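Local coordinates for probable ferredoxin-dependent nitrite reductase NirA (Mycobacterium tuberculosis, PDB 1ZJ8), which reduces sulfite to sulfide with electrons from ferredoxin, using a siroheme and a [4Fe-4S] cluster as cofactors, at residues A[167-172]-A[205-210]; A[174-179]-A[217-222]; A[286-291]-A[300-305]. All coordinates share one frame; numbering follows the deposited sequence.

In the fold
Contact 2 pairs the first two strands of a six-stranded mixed sheet, 176-181 and 219-224, and the other two contacts touch it without touching each other. Contact 1 joins the loop leading into strand 176-181 to the turn after helix 196-206, which lies between these two strands in the chain, so the segments of contacts 1 and 2 alternate. Contact 3 follows further on, at helices 277-291 and 302-309. The centres of contacts 1 and 2 are about 10 Å apart. Those of contacts 2 and 3 are about 12 Å apart. Contacts 2 and 3 both reach the siroheme, illustrating how a cofactor's charged groups can be met from successive elements of one domain.

Contact 1 of 3, residues A[167-172]-A[205-210]; sequences QTTEAC and RYIGKP
Glu-170 and Gly-208 form the one hydrogen bond of this contact: the backbone N of Gly-208 donates to Glu-170 OE1 over 2.6 Å, at an N-H...O angle of 151°, and meets that oxygen nearly along its C-O axis. Glu-170 CG lies anti to its own carbonyl carbon (chi1 -74°), and the chain runs on extended, carrying the carboxylate across to the opposite turn. A second polar link stays within 167-172, where Thr-169 OG1 donates in the carbonyl plane to Gln-167 OE1 at 2.6 Å.

Both segments are built on type II beta turns, Thr-168 to Ala-171 and Tyr-206 to Lys-209. Glu-170 and Gly-208 each take the third place, and at Gly-208 the backbone angles themselves call for glycine. The turns connect the approach to strand 176-181 with the exit from helix 196-206.

Van der Waals contacts flank the bond. Thr-169 CG2 rests on Gly-208 CA at 3.6 Å and reaches the CG2 methyl of Ile-207 at 4.2 Å. That Ile-207 methyl also lies beside the carboxylate, 3.7 Å from Glu-170 OE1. Pro-176 touches both Glu-170 and Ile-207, while further along the loop Cys-172 SG is covalently linked to Tyr-80 CE2.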
loop_
_atom_site.group_PDB
_atom_site.type_symbol
_atom_site.label_atom_id
_atom_site.label_comp_id
_atom_site.label_asym_id
_atom_site.label_seq_id
_atom_site.Cartn_x
_atom_site.Cartn_y
_atom_site.Cartn_z
ATOM N N GLN A 167 5.377 -15.498 -5.756
ATOM C CA GLN A 167 6.773 -15.107 -5.768
ATOM C C GLN A 167 6.972 -13.846 -4.904
ATOM O O GLN A 167 6.000 -13.201 -4.495
ATOM C CB GLN A 167 7.244 -14.863 -7.206
ATOM C CG GLN A 167 6.337 -13.953 -8.064
ATOM C CD GLN A 167 6.955 -13.622 -9.446
ATOM O OE1 GLN A 167 8.111 -13.208 -9.539
ATOM N NE2 GLN A 167 6.178 -13.811 -10.513
ATOM N N THR A 168 8.230 -13.519 -4.609
ATOM C CA THR A 168 8.564 -12.320 -3.852
ATOM C C THR A 168 9.359 -11.372 -4.730
ATOM O O THR A 168 9.949 -10.412 -4.237
ATOM C CB THR A 168 9.372 -12.648 -2.535
ATOM O OG1 THR A 168 10.656 -13.236 -2.828
ATOM C CG2 THR A 168 8.591 -13.603 -1.638
ATOM N N THR A 169 9.361 -11.626 -6.034
ATOM C CA THR A 169 10.218 -10.882 -6.948
ATOM C C THR A 169 9.880 -9.387 -7.022
ATOM O O THR A 169 8.737 -9.006 -7.281
ATOM C CB THR A 169 10.138 -11.452 -8.378
ATOM O OG1 THR A 169 10.349 -12.876 -8.357
ATOM C CG2 THR A 169 11.166 -10.759 -9.302
ATOM N N GLU A 170 10.894 -8.552 -6.812
ATOM C CA GLU A 170 10.759 -7.104 -6.953
ATOM C C GLU A 170 9.613 -6.592 -6.077
ATOM O O GLU A 170 8.942 -5.610 -6.422
ATOM C CB GLU A 170 10.595 -6.692 -8.441
ATOM C CG GLU A 170 11.899 -6.775 -9.291
ATOM C CD GLU A 170 11.683 -6.725 -10.822
ATOM O OE1 GLU A 170 10.976 -7.597 -11.370
ATOM O OE2 GLU A 170 12.256 -5.841 -11.492
ATOM N N ALA A 171 9.409 -7.264 -4.939
ATOM C CA ALA A 171 8.394 -6.861 -3.958
ATOM C C ALA A 171 8.918 -5.666 -3.175
ATOM O O ALA A 171 8.149 -4.785 -2.782
ATOM C CB ALA A 171 8.062 -8.010 -3.007
ATOM N N CYS A 172 10.233 -5.660 -2.937
ATOM C CA CYS A 172 10.963 -4.489 -2.416
ATOM C C CYS A 172 11.962 -4.046 -3.514
ATOM O O CYS A 172 12.101 -4.711 -4.538
ATOM C CB CYS A 172 11.707 -4.854 -1.094
ATOM S SG CYS A 172 10.978 -4.425 0.597
ATOM N N ARG A 205 5.561 -10.494 -18.761
ATOM C CA ARG A 205 6.545 -9.915 -19.667
ATOM C C ARG A 205 7.713 -9.281 -18.909
ATOM O O ARG A 205 8.855 -9.582 -19.215
ATOM C CB ARG A 205 5.914 -8.890 -20.635
ATOM C CG ARG A 205 4.621 -9.390 -21.316
ATOM C CD ARG A 205 4.657 -9.343 -22.845
ATOM N NE ARG A 205 4.355 -8.006 -23.365
ATOM C CZ ARG A 205 3.140 -7.549 -23.677
ATOM N NH1 ARG A 205 2.051 -8.304 -23.524
ATOM N NH2 ARG A 205 3.016 -6.313 -24.146
ATOM N N TYR A 206 7.434 -8.442 -17.914
ATOM C CA TYR A 206 8.440 -7.497 -17.389
ATOM C C TYR A 206 9.020 -7.833 -16.008
ATOM O O TYR A 206 10.217 -7.627 -15.759
ATOM C CB TYR A 206 7.859 -6.062 -17.411
ATOM C CG TYR A 206 7.218 -5.735 -18.754
ATOM C CD1 TYR A 206 7.996 -5.638 -19.913
ATOM C CD2 TYR A 206 5.829 -5.591 -18.879
ATOM C CE1 TYR A 206 7.415 -5.382 -21.159
ATOM C CE2 TYR A 206 5.230 -5.319 -20.127
ATOM C CZ TYR A 206 6.035 -5.220 -21.257
ATOM O OH TYR A 206 5.470 -4.956 -22.482
ATOM N N ILE A 207 8.190 -8.366 -15.121
ATOM C CA ILE A 207 8.603 -8.638 -13.749
ATOM C C ILE A 207 9.590 -9.777 -13.709
ATOM O O ILE A 207 9.339 -10.832 -14.261
ATOM C CB ILE A 207 7.370 -8.934 -12.825
ATOM C CG1 ILE A 207 6.524 -7.657 -12.674
ATOM C CG2 ILE A 207 7.786 -9.483 -11.433
ATOM C CD1 ILE A 207 7.321 -6.408 -12.323
ATOM N N GLY A 208 10.719 -9.525 -13.046
ATOM C CA GLY A 208 11.782 -10.512 -12.849
ATOM C C GLY A 208 12.882 -10.433 -13.892
ATOM O O GLY A 208 13.832 -11.199 -13.825
ATOM N N LYS A 209 12.759 -9.502 -14.845
ATOM C CA LYS A 209 13.626 -9.445 -16.036
ATOM C C LYS A 209 14.504 -8.201 -15.985
ATOM O O LYS A 209 14.114 -7.183 -15.402
ATOM C CB LYS A 209 12.779 -9.417 -17.326
ATOM C CG LYS A 209 11.726 -10.538 -17.429
ATOM C CD LYS A 209 11.956 -11.500 -18.599
ATOM C CE LYS A 209 10.846 -12.561 -18.658
ATOM N NZ LYS A 209 10.492 -12.978 -20.052
ATOM N N PRO A 210 15.682 -8.258 -16.626
ATOM C CA PRO A 210 16.682 -7.199 -16.424
ATOM C C PRO A 210 16.222 -5.781 -16.762
ATOM O O PRO A 210 16.669 -4.830 -16.120
ATOM C CB PRO A 210 17.850 -7.625 -17.339
ATOM C CG PRO A 210 17.253 -8.619 -18.321
ATOM C CD PRO A 210 16.150 -9.299 -17.565
#

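Contact 2 of 3, residues A[174-179]-A[217-222]; sequences DCPRVV and RKYKTA. With SRM (siroheme), chain E.
Arg-177 lays one face of its guanidinium against the aliphatic chain of Lys-218, the two side chains crossing at a slant. Lys-218 CB comes within 3.4 Å of Arg-177 NH2, and Lys-218 CD stands over the same flat group, offset toward its rim. The Arg-177 chain bends at chi2 (-54°, placing CD), and NE hydrogen-bonds the carbonyl O of Gly-173, which helps to fix the guanidinium plane. The meeting is one of methylenes with a flat cation, although both side chains end in cationic groups.

Pro-176, Tyr-219, Val-179 and Thr-221 share one face of the sheet. Pro-176 CB approaches the Tyr-219 ring at its edge, 4.2 Å from CD2, and Val-179 and Thr-221 lie side by side, pointing the same way, with Val-179 CG1 3.8 Å from Thr-221 CG2. Beneath them the parallel backbones are joined by Arg-177 N to Tyr-219 O at 2.9 Å, nearly straight at 170°, and by a weak bond from Tyr-219 N to Cys-175 O.

At the N-terminal end of both segments Asp-174 OD1 and Arg-217 NH1 attract only as charges, 4.4 Å apart. Asp-174 OD2 is salt-bridged instead to Arg-297 and Lys-41, and Arg-217 NE donates to the carbonyl O of Arg-297. Arg-217, Lys-218 and Lys-220 belong to the siroheme pocket, although the exact placing of the two lysine ends against the cofactor is doubtful.

The axes of 176-179 and 219-222 approach to 4.8 Å at an angle of 20°; strands 176-181 and 219-224 are the parallel strands of a beta-alpha-beta unit whose helix is 196-206. Strand 236-243 continues the sheet beyond 219-224, and helix 277-291 covers the Pro-176 and Tyr-219 face through Trp-281 and Val-284.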
loop_
_atom_site.group_PDB
_atom_site.type_symbol
_atom_site.label_atom_id
_atom_site.label_comp_id
_atom_site.label_asym_id
_atom_site.label_seq_id
_atom_site.Cartn_x
_atom_site.Cartn_y
_atom_site.Cartn_z
ATOM N N ASP A 174 14.567 -1.057 -5.914
ATOM C CA ASP A 174 14.517 0.009 -6.932
ATOM C C ASP A 174 14.003 -0.532 -8.284
ATOM O O ASP A 174 14.769 -0.676 -9.256
ATOM C CB ASP A 174 15.913 0.638 -7.086
ATOM C CG ASP A 174 16.341 1.466 -5.861
ATOM O OD1 ASP A 174 15.649 1.415 -4.807
ATOM O OD2 ASP A 174 17.375 2.181 -5.966
ATOM N N CYS A 175 12.691 -0.809 -8.315
ATOM C CA CYS A 175 12.042 -1.631 -9.349
ATOM C C CYS A 175 10.519 -1.661 -9.122
ATOM O O CYS A 175 10.045 -1.185 -8.095
ATOM C CB CYS A 175 12.608 -3.038 -9.248
ATOM S SG CYS A 175 12.658 -3.595 -7.539
ATOM N N PRO A 176 9.743 -2.196 -10.079
ATOM C CA PRO A 176 8.267 -2.191 -9.930
ATOM C C PRO A 176 7.714 -3.067 -8.808
ATOM O O PRO A 176 8.005 -4.276 -8.728
ATOM C CB PRO A 176 7.755 -2.685 -11.298
ATOM C CG PRO A 176 8.916 -2.523 -12.238
ATOM C CD PRO A 176 10.143 -2.761 -11.379
ATOM N N ARG A 177 6.909 -2.442 -7.955
ATOM C CA ARG A 177 6.286 -3.124 -6.833
ATOM C C ARG A 177 5.022 -3.783 -7.347
ATOM O O ARG A 177 4.722 -3.679 -8.532
ATOM C CB ARG A 177 5.965 -2.116 -5.717
ATOM C CG ARG A 177 7.165 -1.270 -5.260
ATOM C CD ARG A 177 8.320 -2.188 -4.862
ATOM N NE ARG A 177 9.455 -1.503 -4.251
ATOM C CZ ARG A 177 9.500 -1.075 -2.992
ATOM N NH1 ARG A 177 8.452 -1.204 -2.165
ATOM N NH2 ARG A 177 10.606 -0.477 -2.565
ATOM N N VAL A 178 4.288 -4.458 -6.458
ATOM C CA VAL A 178 2.944 -4.962 -6.778
ATOM C C VAL A 178 2.138 -4.046 -7.706
ATOM O O VAL A 178 2.067 -2.845 -7.510
ATOM C CB VAL A 178 2.042 -5.126 -5.517
ATOM C CG1 VAL A 178 2.085 -6.522 -4.983
ATOM C CG2 VAL A 178 2.390 -4.112 -4.463
ATOM N N VAL A 179 1.495 -4.640 -8.692
ATOM C CA VAL A 179 0.507 -3.934 -9.460
ATOM C C VAL A 179 -0.831 -4.084 -8.744
ATOM O O VAL A 179 -1.291 -5.209 -8.525
ATOM C CB VAL A 179 0.347 -4.553 -10.860
ATOM C CG1 VAL A 179 -0.655 -3.727 -11.690
ATOM C CG2 VAL A 179 1.702 -4.694 -11.566
ATOM N N ARG A 217 14.207 4.655 -8.483
ATOM C CA ARG A 217 13.686 4.241 -7.188
ATOM C C ARG A 217 12.558 3.226 -7.339
ATOM O O ARG A 217 12.363 2.648 -8.423
ATOM C CB ARG A 217 13.187 5.469 -6.431
ATOM C CG ARG A 217 14.066 5.877 -5.276
ATOM C CD ARG A 217 13.254 6.691 -4.267
ATOM N NE ARG A 217 13.885 6.744 -2.956
ATOM C CZ ARG A 217 13.998 5.702 -2.145
ATOM N NH1 ARG A 217 13.529 4.496 -2.485
ATOM N NH2 ARG A 217 14.599 5.876 -0.982
ATOM N N LYS A 218 11.831 3.000 -6.239
ATOM C CA LYS A 218 10.621 2.182 -6.256
ATOM C C LYS A 218 9.562 2.797 -7.180
ATOM O O LYS A 218 9.516 4.025 -7.369
ATOM C CB LYS A 218 10.076 1.985 -4.828
ATOM C CG LYS A 218 9.558 3.237 -4.136
ATOM C CD LYS A 218 8.779 2.915 -2.860
ATOM C CE LYS A 218 9.644 2.962 -1.596
ATOM N NZ LYS A 218 8.885 2.478 -0.391
ATOM N N TYR A 219 8.718 1.916 -7.727
ATOM C CA TYR A 219 7.748 2.243 -8.776
ATOM C C TYR A 219 6.425 1.507 -8.566
ATOM O O TYR A 219 6.358 0.285 -8.651
ATOM C CB TYR A 219 8.330 1.837 -10.116
ATOM C CG TYR A 219 7.562 2.242 -11.355
ATOM C CD1 TYR A 219 7.644 3.521 -11.841
ATOM C CD2 TYR A 219 6.827 1.315 -12.077
ATOM C CE1 TYR A 219 6.990 3.888 -12.998
ATOM C CE2 TYR A 219 6.175 1.671 -13.243
ATOM C CZ TYR A 219 6.263 2.968 -13.707
ATOM O OH TYR A 219 5.627 3.360 -14.871
ATOM N N LYS A 220 5.375 2.275 -8.317
ATOM C CA LYS A 220 4.097 1.753 -7.887
ATOM C C LYS A 220 3.039 1.923 -8.976
ATOM O O LYS A 220 2.860 3.023 -9.535
ATOM C CB LYS A 220 3.648 2.476 -6.606
ATOM C CG LYS A 220 4.400 2.030 -5.380
ATOM C CD LYS A 220 4.082 2.877 -4.152
ATOM C CE LYS A 220 4.781 2.274 -2.923
ATOM N NZ LYS A 220 4.875 3.174 -1.734
ATOM N N THR A 221 2.301 0.841 -9.211
ATOM C CA THR A 221 1.346 0.781 -10.293
ATOM C C THR A 221 -0.047 0.339 -9.801
ATOM O O THR A 221 -0.177 -0.567 -8.949
ATOM C CB THR A 221 1.873 -0.153 -11.403
ATOM O OG1 THR A 221 3.068 0.410 -11.959
ATOM C CG2 THR A 221 0.854 -0.347 -12.509
ATOM N N ALA A 222 -1.078 0.974 -10.368
ATOM C CA ALA A 222 -2.454 0.603 -10.110
ATOM C C ALA A 222 -3.283 0.473 -11.406
ATOM O O ALA A 222 -3.287 1.381 -12.237
ATOM C CB ALA A 222 -3.058 1.615 -9.199
HETATM FE FE SRM E . 6.210 1.497 2.554
HETATM C CHA SRM E . 9.473 1.859 3.500
HETATM C CHB SRM E . 5.684 -0.504 5.188
HETATM C CHC SRM E . 3.116 1.118 1.621
HETATM C CHD SRM E . 6.131 4.801 1.550
HETATM N NA SRM E . 7.395 0.659 3.930
HETATM C C1A SRM E . 8.727 0.818 4.094
HETATM C C2A SRM E . 9.356 -0.217 4.975
HETATM C CMA SRM E . 9.964 -1.293 4.130
HETATM C CDA SRM E . 10.299 0.375 5.986
HETATM C CEA SRM E . 11.775 0.263 5.777
HETATM O O3A SRM E . 12.276 0.802 4.784
HETATM O O4A SRM E . 12.488 -0.362 6.576
HETATM C C3A SRM E . 8.153 -0.714 5.702
HETATM C CAA SRM E . 8.144 -2.184 5.953
HETATM C CBA SRM E . 8.810 -2.310 7.298
HETATM C CCA SRM E . 8.264 -3.477 8.056
HETATM O O1A SRM E . 7.036 -3.706 8.011
HETATM O O2A SRM E . 9.065 -4.201 8.695
HETATM C C4A SRM E . 7.016 -0.183 4.898
HETATM N NB SRM E . 4.737 0.369 3.204
HETATM C C1B SRM E . 4.648 -0.442 4.260
HETATM C C2B SRM E . 3.387 -1.257 4.335
HETATM C CMB SRM E . 3.588 -2.669 4.808
HETATM C CDB SRM E . 2.472 -0.569 5.292
HETATM C CEB SRM E . 1.145 -1.185 5.560
HETATM O O3B SRM E . 0.844 -1.675 6.670
HETATM O O4B SRM E . 0.344 -1.201 4.625
HETATM C C3B SRM E . 2.912 -1.102 2.907
HETATM C CAB SRM E . 3.512 -2.161 2.019
HETATM C CBB SRM E . 2.667 -2.425 0.811
HETATM C CCB SRM E . 3.403 -3.307 -0.156
HETATM O O1B SRM E . 3.133 -4.502 -0.250
HETATM O O2B SRM E . 4.270 -2.853 -0.896
HETATM C C4B SRM E . 3.603 0.182 2.534
HETATM N NC SRM E . 4.880 2.723 1.876
HETATM C C1C SRM E . 3.688 2.355 1.364
HETATM C C2C SRM E . 2.929 3.421 0.898
HETATM C CDC SRM E . 1.489 3.467 0.512
HETATM C CEC SRM E . 1.048 3.128 -0.858
HETATM O O3C SRM E . 1.855 2.619 -1.669
HETATM O O4C SRM E . -0.133 3.396 -1.124
HETATM C C3C SRM E . 3.806 4.462 0.943
HETATM C CAC SRM E . 3.352 5.811 0.490
HETATM C CBC SRM E . 3.090 6.077 -0.977
HETATM C CCC SRM E . 4.417 6.319 -1.674
HETATM O O1C SRM E . 5.228 5.371 -1.855
HETATM O O2C SRM E . 4.663 7.500 -2.029
HETATM C C4C SRM E . 4.990 4.011 1.468
HETATM N ND SRM E . 7.622 2.908 2.218
HETATM C C1D SRM E . 7.319 4.197 1.999
HETATM C C2D SRM E . 8.440 4.989 2.310
HETATM C CAD SRM E . 8.716 6.321 1.636
HETATM C CBD SRM E . 9.568 6.339 0.405
HETATM C CCD SRM E . 9.801 7.575 -0.415
HETATM O O1D SRM E . 9.348 7.571 -1.582
HETATM O O2D SRM E . 10.419 8.567 0.055
HETATM C C3D SRM E . 9.432 4.117 2.727
HETATM C CDD SRM E . 10.906 4.423 2.734
HETATM C CED SRM E . 11.753 4.422 1.481
HETATM O O3D SRM E . 11.337 3.943 0.425
HETATM O O4D SRM E . 12.894 4.905 1.479
HETATM C C4D SRM E . 8.913 2.834 2.663
#

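Contact 3 of 3, residues A[286-291]-A[300-305]; sequences SVFRDY and ARLKFL. With SRM (siroheme), chain E.
Phe-288 has the most surface buried here, its ring set against the start of helix 302-309. With CG anti to the backbone N (chi1 -177°), the ring is carried toward segment 300-305. Phe-288 CE1 comes within 3.5 Å of Leu-302 N, and Ala-300 O stands at the ring edge, 3.7 Å from CE1. The Leu-302 side chain runs obliquely to that of Phe-288, its CB 3.8 Å from Phe-288 CD1. Elsewhere the Phe-288 ring meets that of Tyr-219, linking this helix to the sheet.

Two consecutive helices of the domain meet here: a short irregular link returns the chain so that helix 302-309 starts beside Phe-288 and runs in roughly the same direction as the last turn of helix 277-291. Arg-301 belongs to the siroheme pocket: its NH1 bridges two acid arms of the cofactor, donating to O1D almost straight (174°) and to O1C at a more bent 150°, each 3.0 Å away, while NH2 is salt-bridged to Asp-235.

Leu-305 packs on the helix end one turn further on. Both its methyls sit by the carbonyl of Tyr-291, and CD2 is 4.0 Å from Tyr-291 CB. Tyr-291 OH is hydrogen-bonded to Glu-321 of helix 311-323.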
loop_
_atom_site.group_PDB
_atom_site.type_symbol
_atom_site.label_atom_id
_atom_site.label_comp_id
_atom_site.label_asym_id
_atom_site.label_seq_id
_atom_site.Cartn_x
_atom_site.Cartn_y
_atom_site.Cartn_z
ATOM N N SER A 286 9.858 2.980 -18.823
ATOM C CA SER A 286 11.117 3.207 -19.565
ATOM C C SER A 286 11.561 4.656 -19.486
ATOM O O SER A 286 12.747 4.939 -19.328
ATOM C CB SER A 286 10.957 2.778 -21.016
ATOM O OG SER A 286 10.574 1.405 -21.080
ATOM N N VAL A 287 10.609 5.576 -19.553
ATOM C CA VAL A 287 10.946 6.978 -19.350
ATOM C C VAL A 287 11.515 7.178 -17.951
ATOM O O VAL A 287 12.540 7.832 -17.786
ATOM C CB VAL A 287 9.747 7.906 -19.522
ATOM C CG1 VAL A 287 10.175 9.369 -19.284
ATOM C CG2 VAL A 287 9.119 7.711 -20.909
ATOM N N PHE A 288 10.857 6.606 -16.949
ATOM C CA PHE A 288 11.348 6.673 -15.572
ATOM C C PHE A 288 12.808 6.236 -15.516
ATOM O O PHE A 288 13.659 6.973 -15.034
ATOM C CB PHE A 288 10.476 5.796 -14.636
ATOM C CG PHE A 288 10.866 5.846 -13.159
ATOM C CD1 PHE A 288 11.165 7.063 -12.521
ATOM C CD2 PHE A 288 10.892 4.676 -12.394
ATOM C CE1 PHE A 288 11.511 7.109 -11.165
ATOM C CE2 PHE A 288 11.243 4.715 -11.022
ATOM C CZ PHE A 288 11.553 5.939 -10.417
ATOM N N ARG A 289 13.091 5.040 -16.019
ATOM C CA ARG A 289 14.450 4.478 -15.965
ATOM C C ARG A 289 15.456 5.424 -16.619
ATOM O O ARG A 289 16.523 5.696 -16.056
ATOM C CB ARG A 289 14.504 3.103 -16.640
ATOM C CG ARG A 289 15.919 2.454 -16.711
ATOM C CD ARG A 289 15.984 1.310 -17.731
ATOM N NE ARG A 289 15.400 1.731 -19.003
ATOM C CZ ARG A 289 15.018 0.924 -19.989
ATOM N NH1 ARG A 289 15.162 -0.397 -19.891
ATOM N NH2 ARG A 289 14.479 1.454 -21.085
ATOM N N ASP A 290 15.103 5.948 -17.789
ATOM C CA ASP A 290 16.051 6.713 -18.603
ATOM C C ASP A 290 16.184 8.205 -18.191
ATOM O O ASP A 290 17.278 8.782 -18.279
ATOM C CB ASP A 290 15.680 6.544 -20.094
ATOM C CG ASP A 290 15.770 5.063 -20.575
ATOM O OD1 ASP A 290 16.564 4.281 -20.019
ATOM O OD2 ASP A 290 15.047 4.670 -21.510
ATOM N N TYR A 291 15.098 8.813 -17.716
ATOM C CA TYR A 291 15.088 10.250 -17.394
ATOM C C TYR A 291 14.826 10.594 -15.911
ATOM O O TYR A 291 14.898 11.767 -15.519
ATOM C CB TYR A 291 14.035 10.960 -18.248
ATOM C CG TYR A 291 14.365 11.117 -19.732
ATOM C CD1 TYR A 291 14.218 10.042 -20.626
ATOM C CD2 TYR A 291 14.770 12.366 -20.253
ATOM C CE1 TYR A 291 14.496 10.208 -21.991
ATOM C CE2 TYR A 291 15.043 12.537 -21.599
ATOM C CZ TYR A 291 14.912 11.462 -22.463
ATOM O OH TYR A 291 15.187 11.646 -23.796
ATOM N N ALA A 300 14.518 11.265 -6.117
ATOM C CA ALA A 300 14.711 10.274 -7.174
ATOM C C ALA A 300 13.408 9.815 -7.835
ATOM O O ALA A 300 13.428 9.318 -8.959
ATOM C CB ALA A 300 15.468 9.070 -6.602
ATOM N N ARG A 301 12.283 9.998 -7.150
ATOM C CA ARG A 301 11.010 9.405 -7.570
ATOM C C ARG A 301 10.339 10.133 -8.725
ATOM O O ARG A 301 10.548 11.336 -8.932
ATOM C CB ARG A 301 10.055 9.350 -6.379
ATOM C CG ARG A 301 10.624 8.491 -5.292
ATOM C CD ARG A 301 9.597 7.774 -4.527
ATOM N NE ARG A 301 8.734 6.956 -5.358
ATOM C CZ ARG A 301 7.757 6.212 -4.862
ATOM N NH1 ARG A 301 7.567 6.165 -3.556
ATOM N NH2 ARG A 301 6.988 5.489 -5.660
ATOM N N LEU A 302 9.508 9.394 -9.453
ATOM C CA LEU A 302 8.925 9.902 -10.674
ATOM C C LEU A 302 8.123 11.191 -10.468
ATOM O O LEU A 302 8.137 12.074 -11.329
ATOM C CB LEU A 302 8.050 8.836 -11.318
ATOM C CG LEU A 302 7.408 9.204 -12.663
ATOM C CD1 LEU A 302 8.492 9.601 -13.655
ATOM C CD2 LEU A 302 6.578 8.045 -13.201
ATOM N N LYS A 303 7.437 11.314 -9.335
ATOM C CA LYS A 303 6.652 12.529 -9.040
ATOM C C LYS A 303 7.436 13.841 -9.283
ATOM O O LYS A 303 6.873 14.839 -9.735
ATOM C CB LYS A 303 6.083 12.477 -7.596
ATOM C CG LYS A 303 7.118 12.262 -6.475
ATOM C CD LYS A 303 6.463 12.307 -5.074
ATOM C CE LYS A 303 7.475 12.647 -3.963
ATOM N NZ LYS A 303 6.924 12.596 -2.586
ATOM N N PHE A 304 8.732 13.813 -8.982
ATOM C CA PHE A 304 9.605 14.984 -9.105
ATOM C C PHE A 304 9.846 15.369 -10.592
ATOM O O PHE A 304 9.640 16.540 -11.005
ATOM C CB PHE A 304 10.947 14.713 -8.376
ATOM C CG PHE A 304 10.824 14.616 -6.861
ATOM C CD1 PHE A 304 10.523 15.738 -6.095
ATOM C CD2 PHE A 304 11.030 13.403 -6.202
ATOM C CE1 PHE A 304 10.408 15.651 -4.710
ATOM C CE2 PHE A 304 10.924 13.312 -4.799
ATOM C CZ PHE A 304 10.607 14.434 -4.061
ATOM N N LEU A 305 10.282 14.377 -11.375
ATOM C CA LEU A 305 10.447 14.508 -12.824
ATOM C C LEU A 305 9.205 15.096 -13.469
ATOM O O LEU A 305 9.296 15.963 -14.351
ATOM C CB LEU A 305 10.723 13.127 -13.434
ATOM C CG LEU A 305 11.178 13.012 -14.896
ATOM C CD1 LEU A 305 12.439 13.836 -15.145
ATOM C CD2 LEU A 305 11.416 11.541 -15.276
HETATM FE FE SRM E . 6.210 1.497 2.554
HETATM C CHA SRM E . 9.473 1.859 3.500
HETATM C CHB SRM E . 5.684 -0.504 5.188
HETATM C CHC SRM E . 3.116 1.118 1.621
HETATM C CHD SRM E . 6.131 4.801 1.550
HETATM N NA SRM E . 7.395 0.659 3.930
HETATM C C1A SRM E . 8.727 0.818 4.094
HETATM C C2A SRM E . 9.356 -0.217 4.975
HETATM C CMA SRM E . 9.964 -1.293 4.130
HETATM C CDA SRM E . 10.299 0.375 5.986
HETATM C CEA SRM E . 11.775 0.263 5.777
HETATM O O3A SRM E . 12.276 0.802 4.784
HETATM O O4A SRM E . 12.488 -0.362 6.576
HETATM C C3A SRM E . 8.153 -0.714 5.702
HETATM C CAA SRM E . 8.144 -2.184 5.953
HETATM C CBA SRM E . 8.810 -2.310 7.298
HETATM C CCA SRM E . 8.264 -3.477 8.056
HETATM O O1A SRM E . 7.036 -3.706 8.011
HETATM O O2A SRM E . 9.065 -4.201 8.695
HETATM C C4A SRM E . 7.016 -0.183 4.898
HETATM N NB SRM E . 4.737 0.369 3.204
HETATM C C1B SRM E . 4.648 -0.442 4.260
HETATM C C2B SRM E . 3.387 -1.257 4.335
HETATM C CMB SRM E . 3.588 -2.669 4.808
HETATM C CDB SRM E . 2.472 -0.569 5.292
HETATM C CEB SRM E . 1.145 -1.185 5.560
HETATM O O3B SRM E . 0.844 -1.675 6.670
HETATM O O4B SRM E . 0.344 -1.201 4.625
HETATM C C3B SRM E . 2.912 -1.102 2.907
HETATM C CAB SRM E . 3.512 -2.161 2.019
HETATM C CBB SRM E . 2.667 -2.425 0.811
HETATM C CCB SRM E . 3.403 -3.307 -0.156
HETATM O O1B SRM E . 3.133 -4.502 -0.250
HETATM O O2B SRM E . 4.270 -2.853 -0.896
HETATM C C4B SRM E . 3.603 0.182 2.534
HETATM N NC SRM E . 4.880 2.723 1.876
HETATM C C1C SRM E . 3.688 2.355 1.364
HETATM C C2C SRM E . 2.929 3.421 0.898
HETATM C CDC SRM E . 1.489 3.467 0.512
HETATM C CEC SRM E . 1.048 3.128 -0.858
HETATM O O3C SRM E . 1.855 2.619 -1.669
HETATM O O4C SRM E . -0.133 3.396 -1.124
HETATM C C3C SRM E . 3.806 4.462 0.943
HETATM C CAC SRM E . 3.352 5.811 0.490
HETATM C CBC SRM E . 3.090 6.077 -0.977
HETATM C CCC SRM E . 4.417 6.319 -1.674
HETATM O O1C SRM E . 5.228 5.371 -1.855
HETATM O O2C SRM E . 4.663 7.500 -2.029
HETATM C C4C SRM E . 4.990 4.011 1.468
HETATM N ND SRM E . 7.622 2.908 2.218
HETATM C C1D SRM E . 7.319 4.197 1.999
HETATM C C2D SRM E . 8.440 4.989 2.310
HETATM C CAD SRM E . 8.716 6.321 1.636
HETATM C CBD SRM E . 9.568 6.339 0.405
HETATM C CCD SRM E . 9.801 7.575 -0.415
HETATM O O1D SRM E . 9.348 7.571 -1.582
HETATM O O2D SRM E . 10.419 8.567 0.055
HETATM C C3D SRM E . 9.432 4.117 2.727
HETATM C CDD SRM E . 10.906 4.423 2.734
HETATM C CED SRM E . 11.753 4.422 1.481
HETATM O O3D SRM E . 11.337 3.943 0.425
HETATM O O4D SRM E . 12.894 4.905 1.479
HETATM C C4D SRM E . 8.913 2.834 2.663
#